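Uncharacterized protein Ta1441 (Thermoplasma acidophilum, PDB 3GAA) is of unknown function but belongs to the PAC2 family, whose members include proteasome assembly chaperones, and may play a similar chaperone-like part in this archaeon. Local coordinates at residues 26-31 / 117-123; 46-51 / 214-219; 53-59 / 77-83; 111-115 / 174-180. The contacts are given in a common frame with arbitrary orientation. Residues are numbered along the deposited sequence.

From the N terminus, the chain enters the mixed sheet at strand 28-32, and contact 1 closes a loop of 85 residues when strand 121-130 pairs beside it. Within that loop lies contact 3, the antiparallel pairing of strands 54-60 and 79-83 at one border of the sheet. Contact 2 opens on helix 39-51, also inside this loop, but closes only at 214-219, so it crosses contact 1 and encloses contacts 3 and 4. Contact 4 joins helices 103-117 and 166-178; it too crosses contact 1, with M111 and C175 packing on I122. Contacts 2 and 4 lie on opposite sides of the chain's centre, about 27 Å apart between centres.

Contact 1 (26-31 / 117-123); sequences NPVVLC and VGASEIV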
loop_
_atom_site.group_PDB
_atom_site.type_symbol
_atom_site.label_atom_id
_atom_site.label_comp_id
_atom_site.label_asym_id
_atom_site.label_seq_id
_atom_site.Cartn_x
_atom_site.Cartn_y
_atom_site.Cartn_z
ATOM N N ASN A 26 18.979 29.181 -3.812
ATOM C CA ASN A 26 19.557 28.967 -2.476
ATOM C C ASN A 26 19.146 29.814 -1.257
ATOM O O ASN A 26 19.985 30.237 -0.464
ATOM C CB ASN A 26 21.051 28.958 -2.599
ATOM C CG ASN A 26 21.574 27.691 -2.108
ATOM O OD1 ASN A 26 21.366 26.641 -2.770
ATOM N ND2 ASN A 26 22.120 27.698 -0.869
ATOM N N PRO A 27 17.836 29.970 -1.081
ATOM C CA PRO A 27 17.255 31.099 -0.395
ATOM C C PRO A 27 17.465 31.083 1.095
ATOM O O PRO A 27 17.676 30.015 1.666
ATOM C CB PRO A 27 15.773 30.948 -0.719
ATOM C CG PRO A 27 15.585 29.496 -0.939
ATOM C CD PRO A 27 16.816 29.025 -1.559
ATOM N N VAL A 28 17.450 32.260 1.708
ATOM C CA VAL A 28 17.423 32.341 3.171
ATOM C C VAL A 28 15.980 32.498 3.580
ATOM O O VAL A 28 15.295 33.380 3.029
ATOM C CB VAL A 28 18.259 33.493 3.781
ATOM C CG1 VAL A 28 18.160 34.699 3.002
ATOM C CG2 VAL A 28 17.745 33.777 5.144
ATOM N N VAL A 29 15.521 31.669 4.521
ATOM C CA VAL A 29 14.111 31.650 4.882
ATOM C C VAL A 29 13.818 32.297 6.226
ATOM O O VAL A 29 14.318 31.851 7.248
ATOM C CB VAL A 29 13.528 30.241 4.861
ATOM C CG1 VAL A 29 12.045 30.305 5.158
ATOM C CG2 VAL A 29 13.741 29.602 3.472
ATOM N N LEU A 30 12.979 33.325 6.225
ATOM C CA LEU A 30 12.637 34.023 7.457
ATOM C C LEU A 30 11.232 33.650 7.885
ATOM O O LEU A 30 10.338 33.648 7.060
ATOM C CB LEU A 30 12.719 35.533 7.223
ATOM C CG LEU A 30 14.005 36.061 6.559
ATOM C CD1 LEU A 30 13.771 37.473 5.971
ATOM C CD2 LEU A 30 15.219 36.015 7.512
ATOM N N CYS A 31 11.015 33.373 9.175
ATOM C CA CYS A 31 9.686 32.953 9.684
ATOM C C CYS A 31 9.088 33.802 10.753
ATOM O O CYS A 31 9.816 34.246 11.642
ATOM C CB CYS A 31 9.801 31.597 10.324
ATOM S SG CYS A 31 10.569 30.520 9.231
ATOM N N VAL A 117 13.337 22.951 -1.352
ATOM C CA VAL A 117 13.566 24.189 -2.078
ATOM C C VAL A 117 15.072 24.616 -2.074
ATOM O O VAL A 117 15.478 25.528 -2.827
ATOM C CB VAL A 117 12.692 25.274 -1.439
ATOM C CG1 VAL A 117 13.339 26.611 -1.478
ATOM C CG2 VAL A 117 11.315 25.288 -2.071
ATOM N N GLY A 118 15.902 23.970 -1.245
ATOM C CA GLY A 118 17.335 24.213 -1.250
ATOM C C GLY A 118 17.794 25.288 -0.291
ATOM O O GLY A 118 18.911 25.792 -0.399
ATOM N N ALA A 119 16.951 25.623 0.690
ATOM C CA ALA A 119 17.236 26.748 1.599
ATOM C C ALA A 119 18.565 26.568 2.329
ATOM O O ALA A 119 18.880 25.491 2.757
ATOM C CB ALA A 119 16.128 26.934 2.562
ATOM N N SER A 120 19.337 27.635 2.448
ATOM C CA SER A 120 20.637 27.593 3.104
ATOM C C SER A 120 20.485 27.803 4.606
ATOM O O SER A 120 21.074 27.066 5.350
ATOM C CB SER A 120 21.546 28.662 2.521
ATOM O OG SER A 120 20.786 29.812 2.137
ATOM N N GLU A 121 19.687 28.781 5.046
ATOM C CA GLU A 121 19.597 29.192 6.461
ATOM C C GLU A 121 18.170 29.608 6.809
ATOM O O GLU A 121 17.555 30.345 6.045
ATOM C CB GLU A 121 20.474 30.410 6.741
ATOM C CG GLU A 121 21.833 30.464 5.991
ATOM C CD GLU A 121 23.054 30.504 6.930
ATOM O OE1 GLU A 121 22.958 31.085 8.057
ATOM O OE2 GLU A 121 24.125 29.965 6.528
ATOM N N ILE A 122 17.675 29.201 7.970
ATOM C CA ILE A 122 16.336 29.544 8.392
ATOM C C ILE A 122 16.413 30.456 9.571
ATOM O O ILE A 122 17.104 30.147 10.474
ATOM C CB ILE A 122 15.578 28.293 8.805
ATOM C CG1 ILE A 122 15.541 27.356 7.606
ATOM C CG2 ILE A 122 14.163 28.598 9.228
ATOM C CD1 ILE A 122 15.122 25.980 7.984
ATOM N N VAL A 123 15.725 31.582 9.575
ATOM C CA VAL A 123 15.820 32.474 10.711
ATOM C C VAL A 123 14.455 32.542 11.303
ATOM O O VAL A 123 13.503 32.767 10.577
ATOM C CB VAL A 123 16.223 33.857 10.261
ATOM C CG1 VAL A 123 16.375 34.723 11.414
ATOM C CG2 VAL A 123 17.501 33.789 9.466
#
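Strands 28-31 and 121-123 run parallel, their axes 4.7 Å apart at an angle of 17°. V29 pairs with I122 and L30 with V123: V29 N donates to E121 O (2.9 Å), V123 N to V29 O (2.7 Å) and C31 N to V123 O (2.9 Å). S120 N donates a hydrogen bond to P27 O at 3.0 Å. G118 ends helix 103-117 in a Schellman motif; its positive phi suits glycine, since a CB would jam against the preceding carbonyl. The chain turns from helix into strand 121-130, inside an alpha/beta sheet where strand 28-32 also pairs with 89-94. V28, V29, I122 and V123, branched at CB, suit the extended backbone. On the face of V29 and I122, V29 CG2 meets A119 CB at 3.7 Å, and helix 103-117 packs there through I114. On the other face L30 CD2 touches V123 CB at 3.6 Å, beside L212. P27, a rigid apolar ring with no amide hydrogen to satisfy, puts CG 3.7 Å from V117 CG1.

Contact 2 (46-51 / 214-219); sequences YIVETL and IKTDLL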
loop_
_atom_site.group_PDB
_atom_site.type_symbol
_atom_site.label_atom_id
_atom_site.label_comp_id
_atom_site.label_asym_id
_atom_site.label_seq_id
_atom_site.Cartn_x
_atom_site.Cartn_y
_atom_site.Cartn_z
ATOM N N TYR A 46 5.988 42.968 7.371
ATOM C CA TYR A 46 6.802 44.074 6.938
ATOM C C TYR A 46 7.696 43.656 5.798
ATOM O O TYR A 46 7.660 44.285 4.771
ATOM C CB TYR A 46 7.669 44.601 8.050
ATOM C CG TYR A 46 8.490 45.781 7.609
ATOM C CD1 TYR A 46 9.835 45.642 7.345
ATOM C CD2 TYR A 46 7.913 47.039 7.432
ATOM C CE1 TYR A 46 10.601 46.734 6.941
ATOM C CE2 TYR A 46 8.669 48.124 7.035
ATOM C CZ TYR A 46 10.025 47.953 6.791
ATOM O OH TYR A 46 10.821 48.979 6.374
ATOM N N ILE A 47 8.483 42.589 5.951
ATOM C CA ILE A 47 9.519 42.372 4.982
ATOM C C ILE A 47 8.873 41.930 3.646
ATOM O O ILE A 47 9.299 42.337 2.578
ATOM C CB ILE A 47 10.788 41.501 5.493
ATOM C CG1 ILE A 47 10.843 40.173 4.797
ATOM C CG2 ILE A 47 10.968 41.267 7.041
ATOM C CD1 ILE A 47 11.483 40.280 3.393
ATOM N N VAL A 48 7.810 41.134 3.723
ATOM C CA VAL A 48 7.017 40.727 2.553
ATOM C C VAL A 48 6.639 41.946 1.770
ATOM O O VAL A 48 6.892 42.039 0.570
ATOM C CB VAL A 48 5.673 40.060 2.932
ATOM C CG1 VAL A 48 4.718 40.114 1.778
ATOM C CG2 VAL A 48 5.859 38.585 3.359
ATOM N N GLU A 49 6.041 42.911 2.435
ATOM C CA GLU A 49 5.720 44.152 1.758
ATOM C C GLU A 49 6.953 44.880 1.267
ATOM O O GLU A 49 6.968 45.335 0.145
ATOM C CB GLU A 49 4.927 45.079 2.646
ATOM C CG GLU A 49 4.341 46.291 1.856
ATOM C CD GLU A 49 5.368 47.424 1.603
ATOM O OE1 GLU A 49 6.363 47.510 2.394
ATOM O OE2 GLU A 49 5.199 48.215 0.616
ATOM N N THR A 50 7.990 45.008 2.082
ATOM C CA THR A 50 9.073 45.906 1.707
ATOM C C THR A 50 10.043 45.273 0.694
ATOM O O THR A 50 10.594 45.957 -0.091
ATOM C CB THR A 50 9.715 46.685 2.923
ATOM O OG1 THR A 50 11.143 46.571 2.923
ATOM C CG2 THR A 50 9.191 46.225 4.246
ATOM N N LEU A 51 10.185 43.967 0.610
ATOM C CA LEU A 51 10.953 43.441 -0.520
ATOM C C LEU A 51 10.044 43.218 -1.714
ATOM O O LEU A 51 10.493 42.863 -2.801
ATOM C CB LEU A 51 11.691 42.158 -0.170
ATOM C CG LEU A 51 12.849 42.241 0.861
ATOM C CD1 LEU A 51 13.417 40.792 1.060
ATOM C CD2 LEU A 51 13.920 43.243 0.521
ATOM N N ILE A 214 17.059 45.135 3.728
ATOM C CA ILE A 214 15.703 45.540 3.967
ATOM C C ILE A 214 15.726 47.007 4.474
ATOM O O ILE A 214 16.554 47.389 5.278
ATOM C CB ILE A 214 15.041 44.621 4.967
ATOM C CG1 ILE A 214 15.219 43.163 4.557
ATOM C CG2 ILE A 214 13.616 44.867 4.979
ATOM C CD1 ILE A 214 15.147 42.134 5.698
ATOM N N LYS A 215 14.783 47.803 3.993
ATOM C CA LYS A 215 14.928 49.234 3.972
ATOM C C LYS A 215 14.650 49.964 5.278
ATOM O O LYS A 215 15.352 50.980 5.550
ATOM C CB LYS A 215 13.970 49.900 2.974
ATOM C CG LYS A 215 14.299 49.919 1.543
ATOM C CD LYS A 215 13.092 50.528 0.726
ATOM C CE LYS A 215 13.454 50.630 -0.802
ATOM N NZ LYS A 215 12.304 50.956 -1.725
ATOM N N THR A 216 13.609 49.623 6.026
ATOM C CA THR A 216 13.186 50.547 7.171
ATOM C C THR A 216 12.621 51.986 6.900
ATOM O O THR A 216 12.198 52.675 7.855
ATOM C CB THR A 216 14.262 50.780 8.309
ATOM O OG1 THR A 216 15.123 51.883 7.956
ATOM C CG2 THR A 216 15.024 49.531 8.649
ATOM N N ASP A 217 12.596 52.442 5.654
ATOM C CA ASP A 217 11.793 53.620 5.319
ATOM C C ASP A 217 10.295 53.418 5.692
ATOM O O ASP A 217 9.665 52.399 5.323
ATOM C CB ASP A 217 11.953 53.978 3.847
ATOM C CG ASP A 217 13.409 54.325 3.482
ATOM O OD1 ASP A 217 13.873 55.493 3.654
ATOM O OD2 ASP A 217 14.096 53.400 3.010
ATOM N N LEU A 218 9.789 54.380 6.479
ATOM C CA LEU A 218 8.398 54.456 7.001
ATOM C C LEU A 218 7.973 53.224 7.774
ATOM O O LEU A 218 6.825 52.857 7.793
ATOM C CB LEU A 218 7.400 54.790 5.869
ATOM C CG LEU A 218 7.012 56.251 5.562
ATOM C CD1 LEU A 218 8.076 57.255 5.853
ATOM C CD2 LEU A 218 6.537 56.372 4.106
ATOM N N LEU A 219 8.931 52.603 8.429
ATOM C CA LEU A 219 8.706 51.328 9.100
ATOM C C LEU A 219 7.795 51.503 10.298
ATOM O O LEU A 219 7.006 50.663 10.605
ATOM C CB LEU A 219 10.057 50.725 9.513
ATOM C CG LEU A 219 10.080 49.423 10.321
ATOM C CD1 LEU A 219 11.292 48.651 9.911
ATOM C CD2 LEU A 219 10.074 49.662 11.809
#
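This is a helix-to-loop contact: the last turns of helix 39-51 receive the connection between helix 196-210 and the long helix 219-243, the latter within a predicted coiled coil. It belongs to the helical layer on one side of the alpha/beta sheet, where I47 and V48 pack on V91 of strand 89-94. The loop makes a type II beta turn from T216 to L219, closed by a weak bond from L219 N to T216 O (3.3 Å), and L218 takes the N-cap position of the long helix. I214 enters beside the helix as a branched apolar side chain: its CG1 lies 4.2 Å from L51 CD2, its CD1 4.4 Å from I47 CB, and its CG2 3.6 Å from T50 OG1. I203 of helix 196-210 touches both I47 and I214. Y46 suits its place because its long flat ring can span from the helix to the turn. Its CE1 is 4.1 Å from I214 CG2, and its OH comes within 2.9 Å of T216 N near the ring plane. Over one face of that ring sits a CH-pi contact from L219, whose CD1 is 3.8 Å from the Y46 centroid and 3.4 Å from Y46 CZ.

Contact 3 (53-59 / 77-83); sequences MHQVAHL and HPFRIYA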
loop_
_atom_site.group_PDB
_atom_site.type_symbol
_atom_site.label_atom_id
_atom_site.label_comp_id
_atom_site.label_asym_id
_atom_site.label_seq_id
_atom_site.Cartn_x
_atom_site.Cartn_y
_atom_site.Cartn_z
ATOM N N MET A 53 7.677 41.018 -2.157
ATOM C CA MET A 53 7.763 39.624 -2.422
ATOM C C MET A 53 6.381 39.245 -2.953
ATOM O O MET A 53 5.425 40.017 -2.813
ATOM C CB MET A 53 8.056 38.875 -1.127
ATOM C CG MET A 53 9.363 39.222 -0.466
ATOM S SD MET A 53 9.597 38.351 1.073
ATOM C CE MET A 53 10.589 37.006 0.494
ATOM N N HIS A 54 6.292 38.036 -3.501
ATOM C CA HIS A 54 5.128 37.532 -4.181
ATOM C C HIS A 54 4.772 36.183 -3.566
ATOM O O HIS A 54 5.634 35.462 -3.029
ATOM C CB HIS A 54 5.402 37.426 -5.717
ATOM C CG HIS A 54 6.433 36.399 -6.103
ATOM N ND1 HIS A 54 7.744 36.726 -6.390
ATOM C CD2 HIS A 54 6.352 35.047 -6.234
ATOM C CE1 HIS A 54 8.429 35.626 -6.680
ATOM N NE2 HIS A 54 7.606 34.594 -6.607
ATOM N N GLN A 55 3.489 35.826 -3.625
ATOM C CA GLN A 55 3.072 34.572 -3.006
ATOM C C GLN A 55 3.539 33.349 -3.812
ATOM O O GLN A 55 3.533 33.370 -5.001
ATOM C CB GLN A 55 1.569 34.555 -2.780
ATOM C CG GLN A 55 1.262 33.779 -1.514
ATOM C CD GLN A 55 -0.181 33.418 -1.325
ATOM O OE1 GLN A 55 -1.090 34.205 -1.600
ATOM N NE2 GLN A 55 -0.401 32.227 -0.792
ATOM N N VAL A 56 3.922 32.287 -3.148
ATOM C CA VAL A 56 4.564 31.181 -3.778
ATOM C C VAL A 56 4.018 29.823 -3.313
ATOM O O VAL A 56 4.137 28.834 -3.995
ATOM C CB VAL A 56 6.037 31.314 -3.413
ATOM C CG1 VAL A 56 6.582 30.077 -2.720
ATOM C CG2 VAL A 56 6.826 31.714 -4.595
ATOM N N ALA A 57 3.429 29.761 -2.136
ATOM C CA ALA A 57 2.991 28.488 -1.559
ATOM C C ALA A 57 2.035 28.735 -0.389
ATOM O O ALA A 57 2.043 29.796 0.224
ATOM C CB ALA A 57 4.202 27.685 -1.099
ATOM N N HIS A 58 1.168 27.771 -0.119
ATOM C CA HIS A 58 0.391 27.758 1.135
ATOM C C HIS A 58 0.786 26.485 1.837
ATOM O O HIS A 58 1.135 25.531 1.168
ATOM C CB HIS A 58 -1.108 27.668 0.891
ATOM C CG HIS A 58 -1.704 28.860 0.235
ATOM N ND1 HIS A 58 -2.285 29.886 0.950
ATOM C CD2 HIS A 58 -1.865 29.172 -1.071
ATOM C CE1 HIS A 58 -2.746 30.799 0.115
ATOM N NE2 HIS A 58 -2.513 30.387 -1.119
ATOM N N LEU A 59 0.706 26.486 3.170
ATOM C CA LEU A 59 0.867 25.288 3.979
ATOM C C LEU A 59 -0.534 24.877 4.436
ATOM O O LEU A 59 -1.204 25.560 5.205
ATOM C CB LEU A 59 1.828 25.527 5.135
ATOM C CG LEU A 59 2.355 24.300 5.882
ATOM C CD1 LEU A 59 3.691 24.587 6.543
ATOM C CD2 LEU A 59 1.409 23.836 6.966
ATOM N N HIS A 77 -5.711 33.152 3.252
ATOM C CA HIS A 77 -5.428 32.011 4.060
ATOM C C HIS A 77 -4.361 32.384 5.110
ATOM O O HIS A 77 -3.408 33.111 4.820
ATOM C CB HIS A 77 -4.945 30.922 3.106
ATOM C CG HIS A 77 -4.750 29.596 3.737
ATOM N ND1 HIS A 77 -3.639 29.293 4.493
ATOM C CD2 HIS A 77 -5.497 28.472 3.686
ATOM C CE1 HIS A 77 -3.711 28.034 4.885
ATOM N NE2 HIS A 77 -4.824 27.510 4.397
ATOM N N PRO A 78 -4.501 31.866 6.326
ATOM C CA PRO A 78 -3.620 32.156 7.466
ATOM C C PRO A 78 -2.141 31.785 7.376
ATOM O O PRO A 78 -1.360 32.386 8.074
ATOM C CB PRO A 78 -4.224 31.305 8.576
ATOM C CG PRO A 78 -4.870 30.200 7.868
ATOM C CD PRO A 78 -5.512 30.869 6.694
ATOM N N PHE A 79 -1.762 30.775 6.592
ATOM C CA PHE A 79 -0.356 30.332 6.476
ATOM C C PHE A 79 0.117 30.400 5.010
ATOM O O PHE A 79 -0.304 29.573 4.186
ATOM C CB PHE A 79 -0.225 28.904 7.001
ATOM C CG PHE A 79 1.179 28.515 7.464
ATOM C CD1 PHE A 79 2.289 28.788 6.726
ATOM C CD2 PHE A 79 1.351 27.798 8.624
ATOM C CE1 PHE A 79 3.535 28.393 7.145
ATOM C CE2 PHE A 79 2.589 27.414 9.040
ATOM C CZ PHE A 79 3.674 27.717 8.318
ATOM N N ARG A 80 1.043 31.339 4.738
ATOM C CA ARG A 80 1.489 31.727 3.394
ATOM C C ARG A 80 3.000 31.783 3.333
ATOM O O ARG A 80 3.621 32.118 4.297
ATOM C CB ARG A 80 0.930 33.088 3.030
ATOM C CG ARG A 80 -0.537 33.015 2.714
ATOM C CD ARG A 80 -1.262 34.369 2.509
ATOM N NE ARG A 80 -1.548 34.916 3.824
ATOM C CZ ARG A 80 -0.795 35.821 4.433
ATOM N NH1 ARG A 80 0.262 36.323 3.810
ATOM N NH2 ARG A 80 -1.105 36.226 5.654
ATOM N N ILE A 81 3.571 31.452 2.177
ATOM C CA ILE A 81 4.993 31.496 1.965
ATOM C C ILE A 81 5.272 32.348 0.762
ATOM O O ILE A 81 4.671 32.159 -0.263
ATOM C CB ILE A 81 5.578 30.097 1.780
ATOM C CG1 ILE A 81 5.150 29.220 2.978
ATOM C CG2 ILE A 81 7.098 30.179 1.585
ATOM C CD1 ILE A 81 5.689 27.867 2.927
ATOM N N TYR A 82 6.197 33.284 0.905
ATOM C CA TYR A 82 6.518 34.208 -0.148
ATOM C C TYR A 82 7.954 34.099 -0.554
ATOM O O TYR A 82 8.782 33.686 0.235
ATOM C CB TYR A 82 6.329 35.626 0.336
ATOM C CG TYR A 82 4.921 35.970 0.684
ATOM C CD1 TYR A 82 4.109 36.679 -0.232
ATOM C CD2 TYR A 82 4.396 35.666 1.944
ATOM C CE1 TYR A 82 2.799 37.048 0.082
ATOM C CE2 TYR A 82 3.073 36.040 2.273
ATOM C CZ TYR A 82 2.303 36.737 1.321
ATOM O OH TYR A 82 1.022 37.093 1.592
ATOM N N ALA A 83 8.216 34.542 -1.774
ATOM C CA ALA A 83 9.525 34.616 -2.378
ATOM C C ALA A 83 9.739 36.028 -2.863
ATOM O O ALA A 83 8.828 36.697 -3.318
ATOM C CB ALA A 83 9.579 33.717 -3.546
#
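A classic beta bulge interrupts this antiparallel pairing: V56 and A57 both face I81, so that V56 N and A57 N share I81 O, at 3.0 and 3.3 Å. The extra residue, V56, departs from extended geometry with psi near -24°, and the register shifts by one between Q55-Y82 and A57-I81. Before the bulge H54 and A83 form a hydrogen-bonded pair, H54 N to A83 O 2.9 Å and A83 N to H54 O 3.0 Å; I81 N returns a bond to A57 O at 3.0 Å, and beyond the bulge H58 pairs with R80. The strand segments are strongly twisted, their directions at 128°. Small or branched apolar groups fit the face of A57, I81 and A83: V56 CG2 meets A83 CB at 3.6 Å, and A57 CB meets I81 CB at 4.0 Å. L59 lies over the ring of F79, its CB 3.8 Å from the centroid in a CH-pi contact. H58 turns its edge to the face of H77 in an offset edge-to-face pair, centroids 5.1 Å apart. R80 sends NE to H77 O (2.8 Å) and forms a salt bridge with E95. Strand 54-60 is one of two border strands of the sheet within this chain, but A57, H58 and L59 pair antiparallel with a strand of a third subunit. This is a bulged edge strand through which a sheet continues across a subunit interface.

Contact 4 (111-115 / 174-180); sequences MNWID and ECLVRKI
A buried salt-bridge network, D115-R178-E174, joins two helices packed on one side of the alpha/beta sheet. Residues 111-115 are helical; helix 174-178 ends in a Schellman motif with K179 at phi/psi 51/42, followed by extended I180, whose N bonds C175 O at 3.2 Å. The axes of segments 111-115 and 174-178 approach to 11.3 Å and cross at -45°; M111 stands nearest E174 (CA-CA 6.7 Å) and D115 nearest R178 (7.9 Å). R178 (chi1 m, chi2 and chi3 t, chi4 near -86°) extends across the gap: its NH1 donates to D115 OD2 at 3.0 Å, near the guanidinium plane, and its NE to E174 OE1 at 2.8 Å. One face of the guanidinium lies against M111 O and N112 N. D115 takes chi1 t, E174 m at chi1 and chi2. M111, m at all three chi angles, folds its flexible chain inward: CG is 3.6 Å from E174 CB, and CE is 3.8 Å from C175 SG and 3.9 Å from I180 CD1, beside I122 of the sheet. R178 is held between two carboxylates, one of which, D115, it shares through OD1 with R22 of a second subunit, so the network links the helix pair to the interface.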
loop_
_atom_site.group_PDB
_atom_site.type_symbol
_atom_site.label_atom_id
_atom_site.label_comp_id
_atom_site.label_asym_id
_atom_site.label_seq_id
_atom_site.Cartn_x
_atom_site.Cartn_y
_atom_site.Cartn_z
ATOM N N MET A 111 9.478 22.174 7.193
ATOM C CA MET A 111 10.879 21.902 6.969
ATOM C C MET A 111 11.140 20.933 5.850
ATOM O O MET A 111 12.226 20.970 5.301
ATOM C CB MET A 111 11.600 21.525 8.252
ATOM C CG MET A 111 11.847 22.781 9.153
ATOM S SD MET A 111 12.819 24.036 8.269
ATOM C CE MET A 111 14.293 22.994 7.871
ATOM N N ASN A 112 10.159 20.103 5.478
ATOM C CA ASN A 112 10.277 19.270 4.271
ATOM C C ASN A 112 10.280 20.112 3.010
ATOM O O ASN A 112 11.064 19.900 2.116
ATOM C CB ASN A 112 9.142 18.235 4.156
ATOM C CG ASN A 112 9.410 16.964 4.950
ATOM O OD1 ASN A 112 8.533 16.453 5.650
ATOM N ND2 ASN A 112 10.628 16.439 4.843
ATOM N N TRP A 113 9.402 21.080 2.929
ATOM C CA TRP A 113 9.339 21.892 1.733
ATOM C C TRP A 113 10.568 22.769 1.635
ATOM O O TRP A 113 11.098 22.954 0.577
ATOM C CB TRP A 113 8.094 22.756 1.810
ATOM C CG TRP A 113 7.822 23.581 0.651
ATOM C CD1 TRP A 113 7.024 23.268 -0.346
ATOM C CD2 TRP A 113 8.300 24.921 0.403
ATOM N NE1 TRP A 113 6.964 24.308 -1.247
ATOM C CE2 TRP A 113 7.762 25.328 -0.820
ATOM C CE3 TRP A 113 9.139 25.802 1.096
ATOM C CZ2 TRP A 113 8.020 26.571 -1.388
ATOM C CZ3 TRP A 113 9.399 27.060 0.524
ATOM C CH2 TRP A 113 8.835 27.418 -0.715
ATOM N N ILE A 114 10.987 23.318 2.765
ATOM C CA ILE A 114 12.094 24.219 2.794
ATOM C C ILE A 114 13.356 23.457 2.497
ATOM O O ILE A 114 14.197 23.956 1.809
ATOM C CB ILE A 114 12.184 24.944 4.151
ATOM C CG1 ILE A 114 11.101 25.993 4.226
ATOM C CG2 ILE A 114 13.464 25.695 4.299
ATOM C CD1 ILE A 114 11.031 26.639 5.569
ATOM N N ASP A 115 13.510 22.255 3.014
ATOM C CA ASP A 115 14.717 21.457 2.741
ATOM C C ASP A 115 14.781 21.217 1.226
ATOM O O ASP A 115 15.835 21.317 0.624
ATOM C CB ASP A 115 14.697 20.116 3.527
ATOM C CG ASP A 115 16.107 19.532 3.795
ATOM O OD1 ASP A 115 17.043 19.988 3.076
ATOM O OD2 ASP A 115 16.258 18.615 4.710
ATOM N N GLU A 174 14.289 20.418 13.694
ATOM C CA GLU A 174 14.361 19.977 12.347
ATOM C C GLU A 174 15.644 20.405 11.675
ATOM O O GLU A 174 16.236 19.645 10.952
ATOM C CB GLU A 174 13.205 20.543 11.607
ATOM C CG GLU A 174 11.924 19.856 11.929
ATOM C CD GLU A 174 11.744 18.459 11.316
ATOM O OE1 GLU A 174 12.503 17.975 10.404
ATOM O OE2 GLU A 174 10.739 17.854 11.756
ATOM N N CYS A 175 16.068 21.631 11.901
ATOM C CA CYS A 175 17.267 22.115 11.262
ATOM C C CYS A 175 18.443 21.327 11.733
ATOM O O CYS A 175 19.237 20.872 10.928
ATOM C CB CYS A 175 17.496 23.592 11.560
ATOM S SG CYS A 175 16.477 24.658 10.568
ATOM N N LEU A 176 18.567 21.194 13.054
ATOM C CA LEU A 176 19.724 20.529 13.629
ATOM C C LEU A 176 19.826 19.123 13.053
ATOM O O LEU A 176 20.888 18.680 12.716
ATOM C CB LEU A 176 19.661 20.452 15.142
ATOM C CG LEU A 176 20.177 21.555 16.097
ATOM C CD1 LEU A 176 21.079 22.551 15.428
ATOM C CD2 LEU A 176 19.030 22.243 16.923
ATOM N N VAL A 177 18.731 18.429 12.901
ATOM C CA VAL A 177 18.810 17.103 12.337
ATOM C C VAL A 177 19.114 17.083 10.828
ATOM O O VAL A 177 19.912 16.269 10.307
ATOM C CB VAL A 177 17.541 16.339 12.593
ATOM C CG1 VAL A 177 17.670 15.087 11.861
ATOM C CG2 VAL A 177 17.367 16.118 14.168
ATOM N N ARG A 178 18.503 17.999 10.110
ATOM C CA ARG A 178 18.711 18.067 8.684
ATOM C C ARG A 178 20.050 18.642 8.281
ATOM O O ARG A 178 20.360 18.641 7.113
ATOM C CB ARG A 178 17.607 18.902 8.072
ATOM C CG ARG A 178 16.274 18.212 8.139
ATOM C CD ARG A 178 15.191 19.171 7.794
ATOM N NE ARG A 178 13.849 18.646 8.017
ATOM C CZ ARG A 178 13.191 17.928 7.128
ATOM N NH1 ARG A 178 13.755 17.652 5.971
ATOM N NH2 ARG A 178 11.965 17.508 7.365
ATOM N N LYS A 179 20.833 19.118 9.241
ATOM C CA LYS A 179 22.031 19.939 9.009
ATOM C C LYS A 179 21.874 21.160 8.112
ATOM O O LYS A 179 22.703 21.425 7.286
ATOM C CB LYS A 179 23.188 19.069 8.542
ATOM C CG LYS A 179 23.824 18.287 9.683
ATOM C CD LYS A 179 25.376 18.171 9.518
ATOM C CE LYS A 179 26.112 19.485 9.933
ATOM N NZ LYS A 179 26.129 19.731 11.445
ATOM N N ILE A 180 20.792 21.895 8.275
ATOM C CA ILE A 180 20.662 23.243 7.709
ATOM C C ILE A 180 20.844 24.234 8.860
ATOM O O ILE A 180 20.438 23.929 9.979
ATOM C CB ILE A 180 19.265 23.496 7.195
ATOM C CG1 ILE A 180 18.865 22.420 6.189
ATOM C CG2 ILE A 180 19.194 24.904 6.628
ATOM C CD1 ILE A 180 17.470 22.581 5.674
#